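Local coordinates for protein flagellin (Burkholderia pseudomallei, PDB 4CFI) that probably assembles into the flagellar filament as its structural subunit, and is studied as a target of the immune response, at residues A42-Q45 with E46-Q49; Q49-S52 with E53-I57; Q94-A98 with A99-G103; K215-V219 with S220-I224. All coordinates share one frame; numbering follows the deposited sequence. Where two conformers were deposited one is given.

Contact 1: residues A42-Q45 with E46-Q49; sequences ALQQ and EVAQ
Ala42 and Glu46 meet one helical turn apart, through the backbone bond from Glu46 N to Ala42 O (3.2 Å) and through water. The Glu46 chain runs back toward Ala42: with chi1 at -64° its CG stands beside the backbone N, and a second bend at chi2 (-59°) curls the carboxylate round, CG lying 3.5 Å from Ala42 O. A water then donates one hydrogen bond to Ala42 O and another to Glu46 OE2, 2.8 Å from each, so that this helical carbonyl serves a peptide N-H and a solvent molecule together. Leu43 contributes its carbonyl to Val47 N; its side chain turns elsewhere and packs on Leu35, Ile224 and helix 2-31. These i to i+4 bonds are those of a regular alpha-helix, here the first half of helix 37-60 in the N-terminal helical region of flagellin. Gln44 accepts Ala48 N at 2.8 Å, and its side chain adds a crossing of Val47. Its CG is anti to the backbone N (chi1 176°), and a bend at the next bond lets the amide pass obliquely over the valine, OE1 3.7 Å from Val47 CB. The amide itself is held by the loop before helix 227-257: OE1 accepts Ile224 N and NE2 donates to Leu222 O. Gln45 runs out extended from the exposed flank. Its NE2 donates to a second water, 2.8 Å away, which in turn donates a hydrogen bond to Glu46 OE2, while Gln45 O receives Gln49 N and touches Gln49 CG at 3.4 Å.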
# COMPACT_ATOMS: atom_id res chain seq x y z
N ALA A 42 14.74 -2.81 17.61
CA ALA A 42 14.93 -1.36 17.77
C ALA A 42 14.19 -0.58 16.69
O ALA A 42 13.55 0.43 16.99
CB ALA A 42 16.40 -1.01 17.74
N LEU A 43 14.28 -1.03 15.44
CA LEU A 43 13.56 -0.37 14.35
C LEU A 43 12.05 -0.43 14.56
O LEU A 43 11.34 0.57 14.37
CB LEU A 43 13.97 -0.96 12.99
CG LEU A 43 15.39 -0.57 12.57
CD1 LEU A 43 15.90 -1.46 11.45
CD2 LEU A 43 15.49 0.90 12.19
N GLN A 44 11.54 -1.57 15.00
CA GLN A 44 10.10 -1.68 15.22
C GLN A 44 9.63 -0.84 16.41
O GLN A 44 8.53 -0.29 16.37
CB GLN A 44 9.65 -3.14 15.34
CG GLN A 44 8.17 -3.32 15.66
CD GLN A 44 7.22 -2.69 14.65
OE1 GLN A 44 7.59 -2.43 13.50
NE2 GLN A 44 5.99 -2.47 15.05
N GLN A 45 10.45 -0.73 17.45
CA GLN A 45 10.14 0.19 18.54
C GLN A 45 9.95 1.62 18.01
O GLN A 45 9.02 2.34 18.44
CB GLN A 45 11.24 0.17 19.61
CG GLN A 45 11.00 1.16 20.74
CD GLN A 45 12.06 1.07 21.82
OE1 GLN A 45 12.30 -0.00 22.37
NE2 GLN A 45 12.72 2.20 22.11
N GLU A 46 10.82 2.06 17.10
CA GLU A 46 10.67 3.40 16.52
C GLU A 46 9.34 3.53 15.75
O GLU A 46 8.67 4.56 15.85
CB GLU A 46 11.87 3.77 15.63
CG GLU A 46 13.21 3.87 16.34
CD GLU A 46 13.23 4.91 17.47
OE1 GLU A 46 12.66 6.02 17.34
OE2 GLU A 46 13.89 4.63 18.50
N VAL A 47 8.96 2.48 15.03
CA VAL A 47 7.67 2.48 14.34
C VAL A 47 6.54 2.58 15.35
O VAL A 47 5.62 3.36 15.16
CB VAL A 47 7.51 1.25 13.42
CG1 VAL A 47 6.08 1.13 12.91
CG2 VAL A 47 8.47 1.36 12.25
N ALA A 48 6.61 1.80 16.42
CA ALA A 48 5.57 1.84 17.45
C ALA A 48 5.43 3.24 18.05
O ALA A 48 4.31 3.70 18.32
CB ALA A 48 5.89 0.83 18.54
N GLN A 49 6.56 3.93 18.28
CA GLN A 49 6.49 5.31 18.78
C GLN A 49 5.72 6.20 17.80
O GLN A 49 4.95 7.08 18.22
CB GLN A 49 7.89 5.90 18.99
CG GLN A 49 8.75 5.30 20.09
CD GLN A 49 8.16 5.56 21.45
OE1 GLN A 49 8.32 6.64 22.06
NE2 GLN A 49 7.45 4.58 21.93
O HOH W 1 14.63 2.02 19.02
O HOH W 2 12.10 4.52 20.61

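Contact 2: residues Q49-S52 with E53-I57; sequences QQIS and EVNRI
Gln49 to Ser52 and Glu53 to Ile57 form successive turns of one alpha-helix, a local contact in the later half of helix 37-60, within the N-terminal helical region of flagellin. Four i to i+4 backbone bonds join them, from Glu53 N to Gln49 O (3.1 Å), Val54 N to Gln50 O, Asn55 N to Ile51 O and Arg56 N to Ser52 O (2.9 Å). Side chains follow the same spiral. Val54 CG2 lies against one helical carbonyl, 3.3 Å from Gln50 O, while Ile51 and Asn55 lie side by side and point the same way. Toward the surface, Glu53 and Arg56, three residues apart within 53-57, make a salt bridge. Arg56 grips the carboxylate side-on with two nitrogens, NE reaching Glu53 OE1 and NH2 reaching OE2, each at 2.9 Å. Both bonds are nearly straight and lie in the guanidinium plane, but the carboxylate is approached from above its own plane, by 41° at OE1. The two chains reach each other because Glu53 bends at chi2 (66°) and Arg56 at chi3 (59°). The double grip fixes the rotation of both flat groups. Ser52 OG turns back to Ala48 O. Gln50 and Glu53 both border helix 2-31: Gln50 OE1 is hydrogen-bonded to Ser19 OG, Gln50 also rests on Arg22 and Ile23, and Glu53 touches Ser19. Ile57 reaches Ser15 of the same helix, whereas Ile51 and Val54 pack on Ala98 of the loop between strands 87-92 and 111-119.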
# COMPACT_ATOMS: atom_id res chain seq x y z
N GLN A 49 6.56 3.93 18.28
CA GLN A 49 6.49 5.31 18.78
C GLN A 49 5.72 6.20 17.80
O GLN A 49 4.95 7.08 18.22
CB GLN A 49 7.89 5.90 18.99
CG GLN A 49 8.75 5.30 20.09
CD GLN A 49 8.16 5.56 21.45
OE1 GLN A 49 8.32 6.64 22.06
NE2 GLN A 49 7.45 4.58 21.93
N GLN A 50 5.96 6.02 16.51
CA GLN A 50 5.27 6.84 15.51
C GLN A 50 3.78 6.50 15.43
O GLN A 50 2.96 7.40 15.26
CB GLN A 50 5.93 6.74 14.14
CG GLN A 50 7.36 7.29 14.10
CD GLN A 50 7.46 8.70 14.62
OE1 GLN A 50 6.67 9.57 14.24
NE2 GLN A 50 8.44 8.96 15.47
N ILE A 51 3.44 5.22 15.55
CA ILE A 51 2.04 4.82 15.57
C ILE A 51 1.33 5.48 16.76
O ILE A 51 0.20 5.96 16.63
CB ILE A 51 1.89 3.29 15.58
CG1 ILE A 51 2.39 2.69 14.26
CG2 ILE A 51 0.43 2.92 15.73
CD1 ILE A 51 2.54 1.17 14.27
N SER A 52 2.00 5.52 17.92
CA SER A 52 1.44 6.19 19.09
C SER A 52 1.19 7.68 18.82
O SER A 52 0.15 8.23 19.23
CB SER A 52 2.36 6.01 20.32
OG SER A 52 2.45 4.66 20.72
N GLU A 53 2.11 8.33 18.12
CA GLU A 53 1.93 9.73 17.78
C GLU A 53 0.78 9.92 16.79
O GLU A 53 0.01 10.86 16.95
CB GLU A 53 3.26 10.33 17.28
CG GLU A 53 3.23 11.81 16.94
CD GLU A 53 3.00 12.75 18.11
OE1 GLU A 53 2.86 12.36 19.28
OE2 GLU A 53 2.96 13.95 17.81
N VAL A 54 0.64 9.03 15.80
CA VAL A 54 -0.52 9.05 14.91
C VAL A 54 -1.83 8.99 15.71
O VAL A 54 -2.74 9.78 15.49
CB VAL A 54 -0.46 7.89 13.88
CG1 VAL A 54 -1.77 7.74 13.13
CG2 VAL A 54 0.69 8.10 12.90
N ASN A 55 -1.91 8.05 16.65
CA ASN A 55 -3.11 7.91 17.47
C ASN A 55 -3.33 9.12 18.38
O ASN A 55 -4.50 9.46 18.64
CB ASN A 55 -3.11 6.61 18.28
CG ASN A 55 -3.34 5.38 17.43
OD1 ASN A 55 -2.70 4.33 17.62
ND2 ASN A 55 -4.24 5.48 16.50
N ARG A 56 -2.26 9.75 18.86
CA ARG A 56 -2.41 10.97 19.64
C ARG A 56 -2.98 12.11 18.79
O ARG A 56 -3.88 12.83 19.21
CB ARG A 56 -1.08 11.41 20.26
CG ARG A 56 -1.23 12.48 21.33
CD ARG A 56 0.09 13.19 21.66
NE ARG A 56 0.65 13.84 20.49
CZ ARG A 56 0.16 14.94 19.93
NH1 ARG A 56 -0.86 15.60 20.47
NH2 ARG A 56 0.71 15.40 18.81
N ILE A 57 -2.43 12.28 17.60
CA ILE A 57 -2.92 13.33 16.72
C ILE A 57 -4.41 13.12 16.42
O ILE A 57 -5.22 14.06 16.45
CB ILE A 57 -2.07 13.39 15.42
CG1 ILE A 57 -0.62 13.80 15.73
CG2 ILE A 57 -2.73 14.31 14.40
CD1 ILE A 57 0.38 13.34 14.68

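Contact 3: residues Q94-A98 with A99-G103; sequences QSMSA and AKIGG
The amide of Gln94 reaches forward across the loop to meet Lys100 and Ile101 by its nitrogen. Ser95 O lies in the amide plane and takes a fairly straight bond (162°) from Gln94 NE2 at 2.8 Å; the same nitrogen makes a second, weak bond to Lys100 O (3.1 Å), bent to 128° at the hydrogen. The strong bond stays with the adjacent residue; only the weak one crosses to 99-103. Beside them Ile101 CG2 stands 4.0 Å from Gln94 NE2, the two side chains crossing at about a right angle. Ile101 packs against 95-97. Its CG1 sits between its own backbone N and carbonyl carbon (chi1 61°), which carries CD1 to 3.7 Å from Met96 O, a buried carbonyl with no polar partner in the model. CG2 points at the Met96 chain, meeting its CE at 4.1 Å, and Met96 itself packs on Leu13, Leu16 and Leu247 of the surrounding helices. On the outer side Lys100 lays its aliphatic stem along the serines: CG lies 3.5 Å from Ser97 OG and near Ser95 CB, after which the chain leads away to solvent. Ser97 O accepts Lys100 N (2.9 Å), the donor standing well above the carbonyl plane. The phi and psi values of Ala98 and Ala99 make this a type I beta turn. Just before it, Ser95 OG, placed anti to its own N, accepts Ser97 N at 3.1 Å, so that the loop pairs an ST turn with a beta turn.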
# COMPACT_ATOMS: atom_id res chain seq x y z
N GLN A 94 -13.86 11.21 7.84
CA GLN A 94 -12.83 10.15 7.88
C GLN A 94 -11.86 10.31 9.04
O GLN A 94 -11.24 11.37 9.22
CB GLN A 94 -12.04 10.10 6.56
CG GLN A 94 -10.60 9.61 6.71
CD GLN A 94 -10.30 8.25 6.09
OE1 GLN A 94 -10.47 8.07 4.87
NE2 GLN A 94 -9.79 7.30 6.91
N SER A 95 -11.74 9.25 9.84
CA SER A 95 -10.79 9.19 10.93
C SER A 95 -9.37 9.04 10.41
O SER A 95 -9.10 8.28 9.47
CB SER A 95 -11.10 7.97 11.80
OG SER A 95 -10.20 7.85 12.87
N MET A 96 -8.48 9.77 11.07
CA MET A 96 -7.07 9.66 10.83
C MET A 96 -6.38 8.76 11.85
O MET A 96 -5.14 8.72 11.90
CB MET A 96 -6.45 11.06 10.87
CG MET A 96 -6.90 11.99 9.75
SD MET A 96 -6.41 11.42 8.10
CE MET A 96 -7.96 10.78 7.52
N SER A 97 -7.14 8.01 12.64
CA SER A 97 -6.53 7.08 13.58
C SER A 97 -5.76 5.99 12.83
O SER A 97 -6.06 5.68 11.67
CB SER A 97 -7.58 6.49 14.54
OG SER A 97 -8.38 5.51 13.92
N ALA A 98 -4.76 5.41 13.48
CA ALA A 98 -3.91 4.42 12.83
C ALA A 98 -4.67 3.21 12.28
O ALA A 98 -4.26 2.61 11.28
CB ALA A 98 -2.82 3.97 13.77
N ALA A 99 -5.78 2.84 12.91
CA ALA A 99 -6.58 1.70 12.47
C ALA A 99 -7.37 1.96 11.20
O ALA A 99 -7.89 1.02 10.60
CB ALA A 99 -7.53 1.28 13.59
N LYS A 100 -7.47 3.24 10.80
CA LYS A 100 -8.35 3.66 9.72
C LYS A 100 -7.61 4.27 8.53
O LYS A 100 -8.25 4.71 7.58
CB LYS A 100 -9.39 4.66 10.26
CG LYS A 100 -10.31 4.08 11.33
CD LYS A 100 -11.22 3.00 10.79
CE LYS A 100 -12.63 3.11 11.35
NZ LYS A 100 -13.61 2.44 10.45
N ILE A 101 -6.27 4.28 8.57
CA ILE A 101 -5.47 4.78 7.44
C ILE A 101 -4.41 3.74 7.08
O ILE A 101 -4.09 2.87 7.88
CB ILE A 101 -4.82 6.16 7.72
CG1 ILE A 101 -3.85 6.13 8.92
CG2 ILE A 101 -5.92 7.20 7.94
CD1 ILE A 101 -3.08 7.42 9.16
N GLY A 102 -3.88 3.85 5.87
CA GLY A 102 -3.06 2.80 5.32
C GLY A 102 -3.91 1.62 4.92
O GLY A 102 -5.12 1.73 4.71
N GLY A 103 -3.29 0.46 4.78
CA GLY A 103 -4.00 -0.69 4.23
C GLY A 103 -4.42 -0.41 2.80
O GLY A 103 -3.80 0.37 2.08

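Contact 4: residues K215-V219 with S220-I224; sequences KPQTV and SNLDI
Thr218 and Ser220 meet in a tight turn of 3-10 character, in the loop that leads from helix 197-213 to helix 227-257, the chain's return to its long helices. Two backbone bonds of the i to i+3 kind build it. Asn221 N donates to Thr218 O at 3.0 Å, and Leu222 N to Val219 O at 3.3 Å; both donors stand well above the plane of their carbonyl, the second 62° out of it. Among side chains, the hydroxyls Thr218 OG1 and Ser220 OG share a hydrogen bond of 2.7 Å. Each takes the position between backbone N and carbonyl carbon (chi1 59° and 60°), which brings the two oxygens within bonding distance. A water joins Thr218 OG1 to Asn221 OD1, bridging the first and last residues of the 218-221 turn. Packing is by Gln217 and Leu222. The stem of Gln217 crosses the Asn221 side chain at about a right angle, CB to CB 3.9 Å, while its NE2 is hydrogen-bonded to Gln232 OE1 of helix 227-257. Leu222, buried, sets its CG 3.5 Å from Thr218 O. A second water accepts from Asp223 N at 3.0 Å and probably donates to Gln217 OE1, which itself touches Leu222 CD2 at 3.6 Å.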
# COMPACT_ATOMS: atom_id res chain seq x y z
N LYS A 215 -1.61 -7.17 0.32
CA LYS A 215 -2.66 -6.95 1.31
C LYS A 215 -2.02 -6.37 2.58
O LYS A 215 -2.00 -7.03 3.64
CB LYS A 215 -3.39 -8.26 1.60
CG LYS A 215 -4.88 -8.09 1.88
CD LYS A 215 -5.18 -7.30 3.14
CE LYS A 215 -6.54 -6.65 2.97
NZ LYS A 215 -6.86 -5.48 3.84
N PRO A 216 -1.49 -5.15 2.48
CA PRO A 216 -0.82 -4.53 3.62
C PRO A 216 -1.79 -4.26 4.78
O PRO A 216 -3.00 -4.04 4.59
CB PRO A 216 -0.31 -3.22 3.05
CG PRO A 216 -1.25 -2.92 1.93
CD PRO A 216 -1.51 -4.25 1.32
N GLN A 217 -1.25 -4.27 5.98
CA GLN A 217 -2.01 -3.87 7.17
C GLN A 217 -2.27 -2.37 7.18
O GLN A 217 -1.56 -1.61 6.54
CB GLN A 217 -1.26 -4.25 8.45
CG GLN A 217 -0.80 -5.70 8.52
CD GLN A 217 0.60 -5.92 7.96
OE1 GLN A 217 1.17 -5.06 7.28
NE2 GLN A 217 1.14 -7.10 8.22
N THR A 218 -3.27 -1.95 7.96
CA THR A 218 -3.40 -0.52 8.30
C THR A 218 -2.20 -0.09 9.14
O THR A 218 -1.43 -0.91 9.67
CB THR A 218 -4.71 -0.23 9.08
OG1 THR A 218 -4.75 -1.00 10.28
CG2 THR A 218 -5.95 -0.57 8.19
N VAL A 219 -2.02 1.23 9.27
CA VAL A 219 -0.86 1.77 10.00
C VAL A 219 -0.78 1.15 11.41
O VAL A 219 0.30 0.82 11.88
CB VAL A 219 -0.90 3.30 10.02
CG1 VAL A 219 0.16 3.85 10.97
CG2 VAL A 219 -0.70 3.84 8.61
N SER A 220 -1.93 0.94 12.05
CA SER A 220 -1.99 0.36 13.39
C SER A 220 -1.24 -0.94 13.55
O SER A 220 -0.63 -1.17 14.60
CB SER A 220 -3.46 0.14 13.80
OG SER A 220 -4.12 -0.74 12.91
N ASN A 221 -1.27 -1.79 12.52
CA ASN A 221 -0.72 -3.14 12.62
C ASN A 221 0.55 -3.36 11.79
O ASN A 221 0.92 -4.51 11.53
CB ASN A 221 -1.79 -4.19 12.28
CG ASN A 221 -2.81 -4.39 13.41
OD1 ASN A 221 -4.00 -4.49 13.16
ND2 ASN A 221 -2.33 -4.48 14.64
N LEU A 222 1.26 -2.28 11.44
CA LEU A 222 2.54 -2.42 10.75
C LEU A 222 3.63 -2.94 11.66
O LEU A 222 3.74 -2.55 12.83
CB LEU A 222 2.97 -1.09 10.14
CG LEU A 222 2.04 -0.59 9.03
CD1 LEU A 222 2.52 0.76 8.54
CD2 LEU A 222 1.95 -1.60 7.89
N ASP A 223 4.45 -3.82 11.10
CA ASP A 223 5.60 -4.37 11.83
C ASP A 223 6.72 -4.57 10.82
O ASP A 223 6.57 -5.37 9.89
CB ASP A 223 5.20 -5.66 12.56
CG ASP A 223 6.32 -6.22 13.40
OD1 ASP A 223 7.44 -6.21 12.92
OD2 ASP A 223 6.08 -6.66 14.54
N ILE A 224 7.82 -3.85 11.02
CA ILE A 224 8.93 -3.83 10.06
C ILE A 224 10.08 -4.76 10.46
O ILE A 224 11.15 -4.72 9.86
CB ILE A 224 9.45 -2.39 9.77
CG1 ILE A 224 10.12 -1.77 11.01
CG2 ILE A 224 8.29 -1.54 9.25
CD1 ILE A 224 10.84 -0.47 10.73
O HOH W 3 3.82 -4.72 8.36
O HOH W 4 -4.83 -4.09 10.06

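Contacts 1 and 2 follow one another along helix 37-60, sharing Gln49, with centres about 11 Å apart. Contacts 3 and 4 are loop turns lying against that helix, also about 11 Å apart between centres, and two probable backbone hydrogen bonds couple them: Ser220 N to Ala98 O and Val219 N to Ile101 O, each 3.0 Å. Contact 4 meets contact 1 through Ile224, whose CD1 packs 3.4 Å from Val47 CG2, and contact 2 through Ile51 CD1, 3.3 Å from Val219 O. Contact 3 meets contact 2 where Ile51 CG2 lies 3.9 Å from Ala98 CB. Contacts 1 and 3 stay apart, their nearest atoms about 8 Å distant.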